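Local coordinates for protein aminoglycoside N(3)-acetyltransferase, AAC(3)-IVa (Escherichia coli, PDB 6MN3) that transfers an acetyl group from acetyl-CoA to the 3-amino group of 2-deoxystreptamine aminoglycosides, and so probably confers resistance to gentamicin, kanamycin, tobramycin, neomycin and apramycin, at residues L197-R200 with W201-K205; V87-T90 with F91-P95; T154-L157 with A158-M161. One frame throughout, in Å; residues are numbered along the deposited sequence.

Contact 1: L197-R200 with W201-K205; sequences LADR and WLKEK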
ATOM      1  N   LEU A 197     -12.852   4.976  -7.554  1.00 46.27           N
ATOM      2  CA  LEU A 197     -13.873   4.204  -8.256  1.00 47.37           C
ATOM      3  C   LEU A 197     -13.908   2.760  -7.773  1.00 46.14           C
ATOM      4  O   LEU A 197     -14.981   2.147  -7.719  1.00 41.29           O
ATOM      5  CB  LEU A 197     -13.621   4.244  -9.763  1.00 51.85           C
ATOM      6  CG  LEU A 197     -13.721   5.596 -10.469  1.00 57.39           C
ATOM      7  CD1 LEU A 197     -13.300   5.459 -11.924  1.00 55.76           C
ATOM      8  CD2 LEU A 197     -15.130   6.153 -10.362  1.00 47.07           C
ATOM      9  N   ALA A 198     -12.748   2.203  -7.418  1.00 46.16           N
ATOM     10  CA  ALA A 198     -12.692   0.828  -6.938  1.00 46.75           C
ATOM     11  C   ALA A 198     -13.515   0.623  -5.675  1.00 47.95           C
ATOM     12  O   ALA A 198     -13.947  -0.503  -5.409  1.00 49.74           O
ATOM     13  CB  ALA A 198     -11.239   0.420  -6.689  1.00 44.94           C
ATOM     14  N   ASP A 199     -13.745   1.684  -4.898  1.00 46.48           N
ATOM     15  CA  ASP A 199     -14.547   1.556  -3.687  1.00 40.80           C
ATOM     16  C   ASP A 199     -15.945   1.046  -4.010  1.00 36.28           C
ATOM     17  O   ASP A 199     -16.429   0.090  -3.394  1.00 31.61           O
ATOM     18  CB  ASP A 199     -14.612   2.898  -2.957  1.00 46.15           C
ATOM     19  CG  ASP A 199     -15.032   2.751  -1.512  1.00 50.06           C
ATOM     20  OD1 ASP A 199     -14.211   2.280  -0.701  1.00 51.62           O
ATOM     21  OD2 ASP A 199     -16.185   3.103  -1.185  1.00 57.09           O
ATOM     22  N   ARG A 200     -16.607   1.664  -4.991  1.00 34.99           N
ATOM     23  CA  ARG A 200     -17.941   1.207  -5.365  1.00 43.18           C
ATOM     24  C   ARG A 200     -17.887  -0.145  -6.065  1.00 42.35           C
ATOM     25  O   ARG A 200     -18.757  -0.994  -5.848  1.00 47.27           O
ATOM     26  CB  ARG A 200     -18.629   2.243  -6.250  1.00 52.07           C
ATOM     27  CG  ARG A 200     -20.076   1.901  -6.566  1.00 62.65           C
ATOM     28  CD  ARG A 200     -20.576   2.658  -7.784  1.00 67.72           C
ATOM     29  NE  ARG A 200     -20.763   4.077  -7.503  1.00 70.54           N
ATOM     30  CZ  ARG A 200     -20.484   5.050  -8.365  1.00 80.01           C
ATOM     31  NH1 ARG A 200     -20.000   4.756  -9.562  1.00 83.47           N
ATOM     32  NH2 ARG A 200     -20.685   6.315  -8.027  1.00 86.76           N
ATOM     33  N   TRP A 201     -16.875  -0.364  -6.908  1.00 39.54           N
ATOM     34  CA  TRP A 201     -16.727  -1.658  -7.568  1.00 40.86           C
ATOM     35  C   TRP A 201     -16.661  -2.788  -6.548  1.00 40.23           C
ATOM     36  O   TRP A 201     -17.355  -3.803  -6.682  1.00 36.47           O
ATOM     37  CB  TRP A 201     -15.471  -1.669  -8.440  1.00 42.23           C
ATOM     38  CG  TRP A 201     -15.443  -0.642  -9.523  1.00 45.55           C
ATOM     39  CD1 TRP A 201     -16.507   0.041 -10.041  1.00 45.28           C
ATOM     40  CD2 TRP A 201     -14.288  -0.180 -10.231  1.00 46.42           C
ATOM     41  NE1 TRP A 201     -16.083   0.899 -11.026  1.00 41.76           N
ATOM     42  CE2 TRP A 201     -14.724   0.782 -11.162  1.00 46.57           C
ATOM     43  CE3 TRP A 201     -12.925  -0.488 -10.166  1.00 37.25           C
ATOM     44  CZ2 TRP A 201     -13.846   1.441 -12.020  1.00 42.40           C
ATOM     45  CZ3 TRP A 201     -12.056   0.168 -11.019  1.00 38.68           C
ATOM     46  CH2 TRP A 201     -12.520   1.121 -11.933  1.00 41.22           C
ATOM     47  N   LEU A 202     -15.837  -2.620  -5.512  1.00 36.68           N
ATOM     48  CA  LEU A 202     -15.589  -3.694  -4.557  1.00 34.58           C
ATOM     49  C   LEU A 202     -16.728  -3.834  -3.554  1.00 36.51           C
ATOM     50  O   LEU A 202     -17.182  -4.948  -3.274  1.00 43.84           O
ATOM     51  CB  LEU A 202     -14.265  -3.448  -3.831  1.00 29.43           C
ATOM     52  CG  LEU A 202     -13.017  -3.496  -4.714  1.00 29.08           C
ATOM     53  CD1 LEU A 202     -11.874  -2.711  -4.086  1.00 28.03           C
ATOM     54  CD2 LEU A 202     -12.603  -4.935  -4.985  1.00 28.38           C
ATOM     55  N   LYS A 203     -17.198  -2.717  -2.997  1.00 33.21           N
ATOM     56  CA  LYS A 203     -18.234  -2.787  -1.972  1.00 40.02           C
ATOM     57  C   LYS A 203     -19.534  -3.352  -2.534  1.00 44.13           C
ATOM     58  O   LYS A 203     -20.236  -4.106  -1.850  1.00 55.14           O
ATOM     59  CB  LYS A 203     -18.462  -1.406  -1.362  1.00 47.03           C
ATOM     60  CG  LYS A 203     -19.742  -1.278  -0.549  1.00 53.18           C
ATOM     61  CD  LYS A 203     -19.735  -0.011   0.290  1.00 58.30           C
ATOM     62  CE  LYS A 203     -19.236   1.183  -0.511  1.00 64.42           C
ATOM     63  NZ  LYS A 203     -19.070   2.394   0.341  1.00 68.89           N
ATOM     64  N   GLU A 204     -19.867  -3.011  -3.781  1.00 43.07           N
ATOM     65  CA  GLU A 204     -21.113  -3.503  -4.361  1.00 51.21           C
ATOM     66  C   GLU A 204     -21.049  -5.005  -4.612  1.00 54.05           C
ATOM     67  O   GLU A 204     -22.055  -5.707  -4.456  1.00 62.57           O
ATOM     68  CB  GLU A 204     -21.433  -2.751  -5.653  1.00 58.09           C
ATOM     69  CG  GLU A 204     -21.850  -1.301  -5.446  1.00 64.58           C
ATOM     70  CD  GLU A 204     -22.880  -1.135  -4.345  1.00 72.51           C
ATOM     71  OE1 GLU A 204     -23.945  -1.783  -4.420  1.00 77.74           O
ATOM     72  OE2 GLU A 204     -22.624  -0.356  -3.402  1.00 74.18           O
ATOM     73  N   LYS A 205     -19.882  -5.517  -4.996  1.00 50.80           N
ATOM     74  CA  LYS A 205     -19.691  -6.955  -5.158  1.00 49.91           C
ATOM     75  C   LYS A 205     -19.504  -7.675  -3.826  1.00 44.35           C
ATOM     76  O   LYS A 205     -19.203  -8.875  -3.827  1.00 34.95           O
ATOM     77  CB  LYS A 205     -18.490  -7.232  -6.067  1.00 48.94           C
ATOM     78  CG  LYS A 205     -18.770  -7.102  -7.556  1.00 52.05           C
ATOM     79  CD  LYS A 205     -17.475  -7.148  -8.358  1.00 52.31           C
ATOM     80  CE  LYS A 205     -17.737  -7.203  -9.855  1.00 59.24           C
ATOM     81  NZ  LYS A 205     -18.020  -8.589 -10.319  1.00 64.01           N
TER

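Contact 2: V87-T90 with F91-P95; sequences VSDT and FWRLP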
ATOM      1  N   VAL A  87       3.134   5.466  11.069  1.00 39.28           N
ATOM      2  CA  VAL A  87       3.132   4.024  11.298  1.00 45.27           C
ATOM      3  C   VAL A  87       4.115   3.332  10.362  1.00 44.82           C
ATOM      4  O   VAL A  87       4.883   2.457  10.780  1.00 45.35           O
ATOM      5  CB  VAL A  87       1.706   3.463  11.144  1.00 41.78           C
ATOM      6  CG1 VAL A  87       1.708   1.951  11.294  1.00 37.06           C
ATOM      7  CG2 VAL A  87       0.771   4.111  12.156  1.00 36.81           C
ATOM      8  N   SER A  88       4.114   3.717   9.083  1.00 43.66           N
ATOM      9  CA  SER A  88       5.045   3.117   8.133  1.00 45.07           C
ATOM     10  C   SER A  88       6.489   3.431   8.499  1.00 46.32           C
ATOM     11  O   SER A  88       7.362   2.559   8.417  1.00 45.14           O
ATOM     12  CB  SER A  88       4.736   3.601   6.719  1.00 47.26           C
ATOM     13  OG  SER A  88       3.613   2.923   6.186  1.00 56.61           O
ATOM     14  N   ASP A  89       6.764   4.675   8.897  1.00 45.01           N
ATOM     15  CA  ASP A  89       8.124   5.038   9.274  1.00 50.54           C
ATOM     16  C   ASP A  89       8.525   4.436  10.609  1.00 50.17           C
ATOM     17  O   ASP A  89       9.720   4.378  10.917  1.00 52.90           O
ATOM     18  CB  ASP A  89       8.279   6.557   9.321  1.00 51.16           C
ATOM     19  CG  ASP A  89       9.729   6.991   9.300  1.00 56.42           C
ATOM     20  OD1 ASP A  89      10.469   6.539   8.400  1.00 58.51           O
ATOM     21  OD2 ASP A  89      10.130   7.778  10.183  1.00 61.96           O
ATOM     22  N   THR A  90       7.562   3.989  11.403  1.00 48.40           N
ATOM     23  CA  THR A  90       7.872   3.358  12.676  1.00 47.45           C
ATOM     24  C   THR A  90       8.052   1.856  12.544  1.00 46.80           C
ATOM     25  O   THR A  90       8.857   1.268  13.274  1.00 52.41           O
ATOM     26  CB  THR A  90       6.764   3.645  13.693  1.00 48.04           C
ATOM     27  OG1 THR A  90       6.328   5.003  13.550  1.00 48.89           O
ATOM     28  CG2 THR A  90       7.264   3.413  15.123  1.00 43.66           C
ATOM     29  N   PHE A  91       7.339   1.232  11.606  1.00 45.45           N
ATOM     30  CA  PHE A  91       7.322  -0.224  11.510  1.00 43.93           C
ATOM     31  C   PHE A  91       8.694  -0.783  11.146  1.00 47.44           C
ATOM     32  O   PHE A  91       9.148  -1.765  11.746  1.00 44.24           O
ATOM     33  CB  PHE A  91       6.267  -0.646  10.486  1.00 39.74           C
ATOM     34  CG  PHE A  91       6.219  -2.119  10.219  1.00 39.18           C
ATOM     35  CD1 PHE A  91       6.093  -3.024  11.257  1.00 38.62           C
ATOM     36  CD2 PHE A  91       6.275  -2.598   8.920  1.00 42.01           C
ATOM     37  CE1 PHE A  91       6.039  -4.381  11.006  1.00 38.43           C
ATOM     38  CE2 PHE A  91       6.219  -3.951   8.660  1.00 39.45           C
ATOM     39  CZ  PHE A  91       6.101  -4.844   9.704  1.00 43.11           C
ATOM     40  N   TRP A  92       9.379  -0.165  10.181  1.00 45.66           N
ATOM     41  CA  TRP A  92      10.600  -0.756   9.644  1.00 53.01           C
ATOM     42  C   TRP A  92      11.779  -0.662  10.604  1.00 57.63           C
ATOM     43  O   TRP A  92      12.772  -1.373  10.411  1.00 59.45           O
ATOM     44  CB  TRP A  92      10.961  -0.096   8.313  1.00 49.50           C
ATOM     45  CG  TRP A  92      11.503   1.292   8.450  1.00 54.21           C
ATOM     46  CD1 TRP A  92      10.791   2.455   8.433  1.00 50.89           C
ATOM     47  CD2 TRP A  92      12.876   1.665   8.621  1.00 55.73           C
ATOM     48  NE1 TRP A  92      11.635   3.529   8.581  1.00 55.49           N
ATOM     49  CE2 TRP A  92      12.920   3.071   8.699  1.00 55.91           C
ATOM     50  CE3 TRP A  92      14.072   0.947   8.717  1.00 61.31           C
ATOM     51  CZ2 TRP A  92      14.112   3.771   8.870  1.00 59.23           C
ATOM     52  CZ3 TRP A  92      15.255   1.646   8.886  1.00 63.34           C
ATOM     53  CH2 TRP A  92      15.265   3.042   8.960  1.00 61.21           C
ATOM     54  N   ARG A  93      11.700   0.191  11.625  1.00 54.96           N
ATOM     55  CA  ARG A  93      12.796   0.360  12.569  1.00 54.08           C
ATOM     56  C   ARG A  93      12.775  -0.655  13.702  1.00 51.68           C
ATOM     57  O   ARG A  93      13.751  -0.740  14.456  1.00 53.69           O
ATOM     58  CB  ARG A  93      12.771   1.770  13.166  1.00 53.14           C
ATOM     59  CG  ARG A  93      12.634   2.878  12.141  1.00 53.91           C
ATOM     60  CD  ARG A  93      12.526   4.231  12.818  1.00 54.78           C
ATOM     61  NE  ARG A  93      12.198   5.290  11.869  1.00 55.84           N
ATOM     62  CZ  ARG A  93      13.099   6.047  11.253  1.00 58.47           C
ATOM     63  NH1 ARG A  93      14.392   5.867  11.486  1.00 61.11           N
ATOM     64  NH2 ARG A  93      12.706   6.986  10.404  1.00 61.82           N
ATOM     65  N   LEU A  94      11.699  -1.418  13.840  1.00 49.14           N
ATOM     66  CA  LEU A  94      11.555  -2.364  14.932  1.00 53.44           C
ATOM     67  C   LEU A  94      12.417  -3.595  14.677  1.00 57.69           C
ATOM     68  O   LEU A  94      12.954  -3.780  13.584  1.00 59.34           O
ATOM     69  CB  LEU A  94      10.079  -2.716  15.101  1.00 48.19           C
ATOM     70  CG  LEU A  94       9.224  -1.494  15.441  1.00 49.74           C
ATOM     71  CD1 LEU A  94       7.743  -1.789  15.268  1.00 46.32           C
ATOM     72  CD2 LEU A  94       9.526  -1.011  16.853  1.00 45.29           C
ATOM     73  N   PRO A  95      12.613  -4.440  15.689  1.00 59.73           N
ATOM     74  CA  PRO A  95      13.450  -5.629  15.491  1.00 63.21           C
ATOM     75  C   PRO A  95      12.798  -6.651  14.571  1.00 67.92           C
ATOM     76  O   PRO A  95      11.579  -6.842  14.581  1.00 64.46           O
ATOM     77  CB  PRO A  95      13.614  -6.185  16.909  1.00 52.95           C
ATOM     78  CG  PRO A  95      13.388  -5.024  17.799  1.00 54.22           C
ATOM     79  CD  PRO A  95      12.338  -4.206  17.119  1.00 53.62           C
TER

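Contact 3: T154-L157 with A158-M161; sequences TLHL and AELM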
ATOM      1  N   THR A 154      -1.882  -1.713  -4.571  1.00 37.93           N
ATOM      2  CA  THR A 154      -2.183  -2.897  -5.371  1.00 43.54           C
ATOM      3  C   THR A 154      -2.883  -2.534  -6.678  1.00 42.49           C
ATOM      4  O   THR A 154      -2.746  -3.252  -7.676  1.00 41.85           O
ATOM      5  CB  THR A 154      -3.029  -3.876  -4.549  1.00 45.45           C
ATOM      6  OG1 THR A 154      -2.296  -4.274  -3.382  1.00 33.67           O
ATOM      7  CG2 THR A 154      -3.379  -5.120  -5.358  1.00 34.12           C
ATOM      8  N   LEU A 155      -3.610  -1.414  -6.703  1.00 39.08           N
ATOM      9  CA  LEU A 155      -4.235  -0.971  -7.944  1.00 37.36           C
ATOM     10  C   LEU A 155      -3.197  -0.627  -9.005  1.00 40.21           C
ATOM     11  O   LEU A 155      -3.432  -0.854 -10.197  1.00 41.37           O
ATOM     12  CB  LEU A 155      -5.144   0.227  -7.674  1.00 36.91           C
ATOM     13  CG  LEU A 155      -6.480  -0.124  -7.016  1.00 37.80           C
ATOM     14  CD1 LEU A 155      -7.293   1.128  -6.725  1.00 36.29           C
ATOM     15  CD2 LEU A 155      -7.267  -1.089  -7.892  1.00 35.87           C
ATOM     16  N   HIS A 156      -2.046  -0.086  -8.597  1.00 43.39           N
ATOM     17  CA  HIS A 156      -0.972   0.169  -9.554  1.00 44.60           C
ATOM     18  C   HIS A 156      -0.463  -1.131 -10.163  1.00 45.53           C
ATOM     19  O   HIS A 156      -0.098  -1.173 -11.343  1.00 48.20           O
ATOM     20  CB  HIS A 156       0.170   0.923  -8.876  1.00 46.75           C
ATOM     21  CG  HIS A 156      -0.060   2.397  -8.763  1.00 52.88           C
ATOM     22  ND1 HIS A 156      -0.161   3.221  -9.864  1.00 57.51           N
ATOM     23  CD2 HIS A 156      -0.204   3.197  -7.680  1.00 53.76           C
ATOM     24  CE1 HIS A 156      -0.358   4.464  -9.463  1.00 59.57           C
ATOM     25  NE2 HIS A 156      -0.388   4.477  -8.142  1.00 56.49           N
ATOM     26  N   LEU A 157      -0.425  -2.201  -9.367  1.00 46.29           N
ATOM     27  CA  LEU A 157      -0.066  -3.508  -9.902  1.00 48.00           C
ATOM     28  C   LEU A 157      -1.081  -3.966 -10.942  1.00 49.62           C
ATOM     29  O   LEU A 157      -0.717  -4.583 -11.950  1.00 46.01           O
ATOM     30  CB  LEU A 157       0.040  -4.524  -8.764  1.00 42.74           C
ATOM     31  CG  LEU A 157      -0.027  -6.016  -9.105  1.00 44.21           C
ATOM     32  CD1 LEU A 157       1.176  -6.446  -9.936  1.00 47.63           C
ATOM     33  CD2 LEU A 157      -0.130  -6.848  -7.836  1.00 44.70           C
ATOM     34  N   ALA A 158      -2.362  -3.658 -10.718  1.00 45.22           N
ATOM     35  CA  ALA A 158      -3.398  -4.056 -11.663  1.00 41.98           C
ATOM     36  C   ALA A 158      -3.231  -3.346 -12.999  1.00 46.46           C
ATOM     37  O   ALA A 158      -3.456  -3.943 -14.057  1.00 49.84           O
ATOM     38  CB  ALA A 158      -4.779  -3.778 -11.072  1.00 39.52           C
ATOM     39  N   GLU A 159      -2.837  -2.069 -12.971  1.00 45.99           N
ATOM     40  CA  GLU A 159      -2.566  -1.354 -14.213  1.00 48.31           C
ATOM     41  C   GLU A 159      -1.461  -2.037 -15.006  1.00 52.37           C
ATOM     42  O   GLU A 159      -1.558  -2.178 -16.231  1.00 56.23           O
ATOM     43  CB  GLU A 159      -2.177   0.093 -13.920  1.00 52.50           C
ATOM     44  CG  GLU A 159      -3.255   0.930 -13.262  1.00 55.89           C
ATOM     45  CD  GLU A 159      -2.748   2.304 -12.873  1.00 65.58           C
ATOM     46  OE1 GLU A 159      -1.726   2.381 -12.158  1.00 65.98           O
ATOM     47  OE2 GLU A 159      -3.363   3.307 -13.291  1.00 69.86           O
ATOM     48  N   LEU A 160      -0.402  -2.468 -14.320  1.00 55.09           N
ATOM     49  CA  LEU A 160       0.724  -3.082 -15.014  1.00 56.86           C
ATOM     50  C   LEU A 160       0.358  -4.456 -15.560  1.00 59.26           C
ATOM     51  O   LEU A 160       0.794  -4.830 -16.654  1.00 66.93           O
ATOM     52  CB  LEU A 160       1.925  -3.170 -14.075  1.00 54.69           C
ATOM     53  CG  LEU A 160       2.615  -1.825 -13.850  1.00 55.75           C
ATOM     54  CD1 LEU A 160       3.679  -1.933 -12.775  1.00 55.84           C
ATOM     55  CD2 LEU A 160       3.210  -1.316 -15.154  1.00 59.47           C
ATOM     56  N   MET A 161      -0.445  -5.220 -14.816  1.00 56.43           N
ATOM     57  CA  MET A 161      -0.895  -6.511 -15.325  1.00 55.88           C
ATOM     58  C   MET A 161      -1.849  -6.343 -16.500  1.00 54.44           C
ATOM     59  O   MET A 161      -1.905  -7.208 -17.381  1.00 54.25           O
ATOM     60  CB  MET A 161      -1.550  -7.318 -14.207  1.00 52.73           C
ATOM     61  CG  MET A 161      -0.562  -7.861 -13.191  1.00 55.62           C
ATOM     62  SD  MET A 161      -1.362  -8.588 -11.751  1.00 58.99           S
ATOM     63  CE  MET A 161      -2.196  -9.988 -12.497  1.00 59.33           C
TER

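Contact 1: L197-R200 with W201-K205
The indole of Trp-201 lies back along the helix over the backbone of Leu-197 and Ala-198, one turn earlier. Its CG stands beside its own backbone N (chi1 -60°), which carries the ring toward the start of the helix. Leu-197 O sits over one face of the indole, 3.3 Å above the plane and nearer its five-membered part. Leu-197 CB comes over the six-membered ring in a CH-pi contact, 3.6 Å from Trp-201 CZ2. Ala-198 touches the benzo side of the indole through its CB, which is 4.0 Å from Trp-201 CE3, and this methyl also meets CD1 of Leu-202. Trp-201 also touches Thr-229 and Gln-233 of helix 223-236 and Ile-240.

Arg-200 is engaged mainly through its backbone: its O accepts Glu-204 N, and its CG lies 3.8 Å from Glu-204 CG. The charged ends of these two residues do not meet. On another flank, Asp-199 OD2 and Lys-203 NZ form a weak salt bridge of 3.3 Å. The stronger tie of this carboxylate is at OD1, which is bound by Arg-219 and Gln-208, so Lys-203 merely adds to a carboxylate already anchored to the neighbouring strands. Trp-201 N bonds to Leu-197 O, and Leu-202 N to Ala-198 O at 2.8 Å. Together these i to i+4 pairings are those of a short amphipathic alpha-helix, packed by one side against helix 223-236 and the edge strand 208-213.

Contact 2: V87-T90 with F91-P95
Asp-89 OD1 is gripped by two N-H groups, the indole NE1 of Trp-92 across the contact and the backbone N of Val-80 in a neighbouring loop. The carboxylate belongs to the last turn of helix 86-91, where the chain leaves the helix through a type I beta turn from Phe-91 to Leu-94, and it ties that turn back to the helix. Trp-92 NE1 reaches OD1 at 3.2 Å along a nearly straight line (170°); OD1 lies in the plane of the indole, but the donor comes from above the carboxylate plane.

The other oxygen serves Arg-93. In a salt bridge of 2.7 Å, Arg-93 NH2 meets Asp-89 OD2 on the syn side but tilted out of the carboxylate plane, while OD2 stays near the guanidinium plane. Arg-93 NE bonds instead to the main-chain Asp-89 O, 2.8 Å away, so the arginine grips Asp-89 side-on with two nitrogens, NE on the carbonyl oxygen and NH2 on the carboxylate. The guanidinium and carboxylate planes stand nearly perpendicular, 85° apart. An extended chain from CG to NE (chi2 176°) lays Arg-93 along the indole: its CG is over the centre of the Trp-92 ring, and Trp-92 CZ2 is 3.3 Å above the plane of the guanidinium. Arg-99 makes a cation-pi contact with the same indole.

In the backbone, Phe-91 N closes the helical turn onto Val-87 O, while the bond from Arg-93 N to Thr-90 O is weak. Phe-91 packs on strands 59-63 and 106-109 and Val-87 on helix 42-54, placing this helix end against the central sheet. Ser-88 O lies at the edge of the indole, in its plane, 3.4 Å from Trp-92 CD1.

Contact 3: T154-L157 with A158-M161
The imidazole of His-156 and the carboxylate of Glu-159 lie side by side, their planes turned 56° apart, and Glu-159 OE1 approaches the ring obliquely. His-156 also meets Phe-195 edge-to-face and the ring of His-126, and it touches Cys-192. His-156 ND1 donates to Glu-159 OE1 across 2.9 Å, a weak bond because it is bent to 127°. With CG beside its backbone N (chi1 -63°), Glu-159 turns back toward the preceding turn, and the extended chain beyond CG brings the carboxylate beside the ring. That carboxylate is buried and well satisfied: OE1 also takes Asn-188 ND2, while OE2 bonds to Tyr-166 OH and His-190 NE2, so its position is set largely from outside the helix.

Another face of helix 154-161 is apolar. Leu-157 CD1 packs 3.8 Å from Met-161 SD, the two side chains crossing one turn apart, and Leu-157 continues onto Val-132 and Ala-133 of helix 131-137. Met-161 N bonds to Leu-157 O at 2.9 Å, and Glu-159 N to Leu-155 O at 3.1 Å, both within regular helical turns. Ala-158 meets Ala-230 of helix 223-236.

The weak ND1 bond to a well-anchored carboxylate, with the rings of Phe-195 and His-126, probably helps to orient the imidazole beside Cys-192, a geometry consistent with a Cys-His-Glu charge relay.

Overall arrangement
Following the chain from the N terminus, contact 2 (87-95) comes first, then contact 3 (154-161), then contact 1 (197-205). Each is local to one continuous segment, so they run in series and none encloses or crosses another. Contact 2 sits at the end of helix 86-91, against strands 59-63 and 106-109, on the opposite side of the chain's centre from the other two; its centre is about 25 Å from that of contact 3 and 31 Å from that of contact 1. Contacts 1 and 3 touch through Ala-198 CB and Leu-155 CD1, 4.0 Å apart. Both pack on helix 223-236, and the side chains of Leu-197 in contact 1 and Glu-159 in contact 3 are each about 10 Å from the zinc ion.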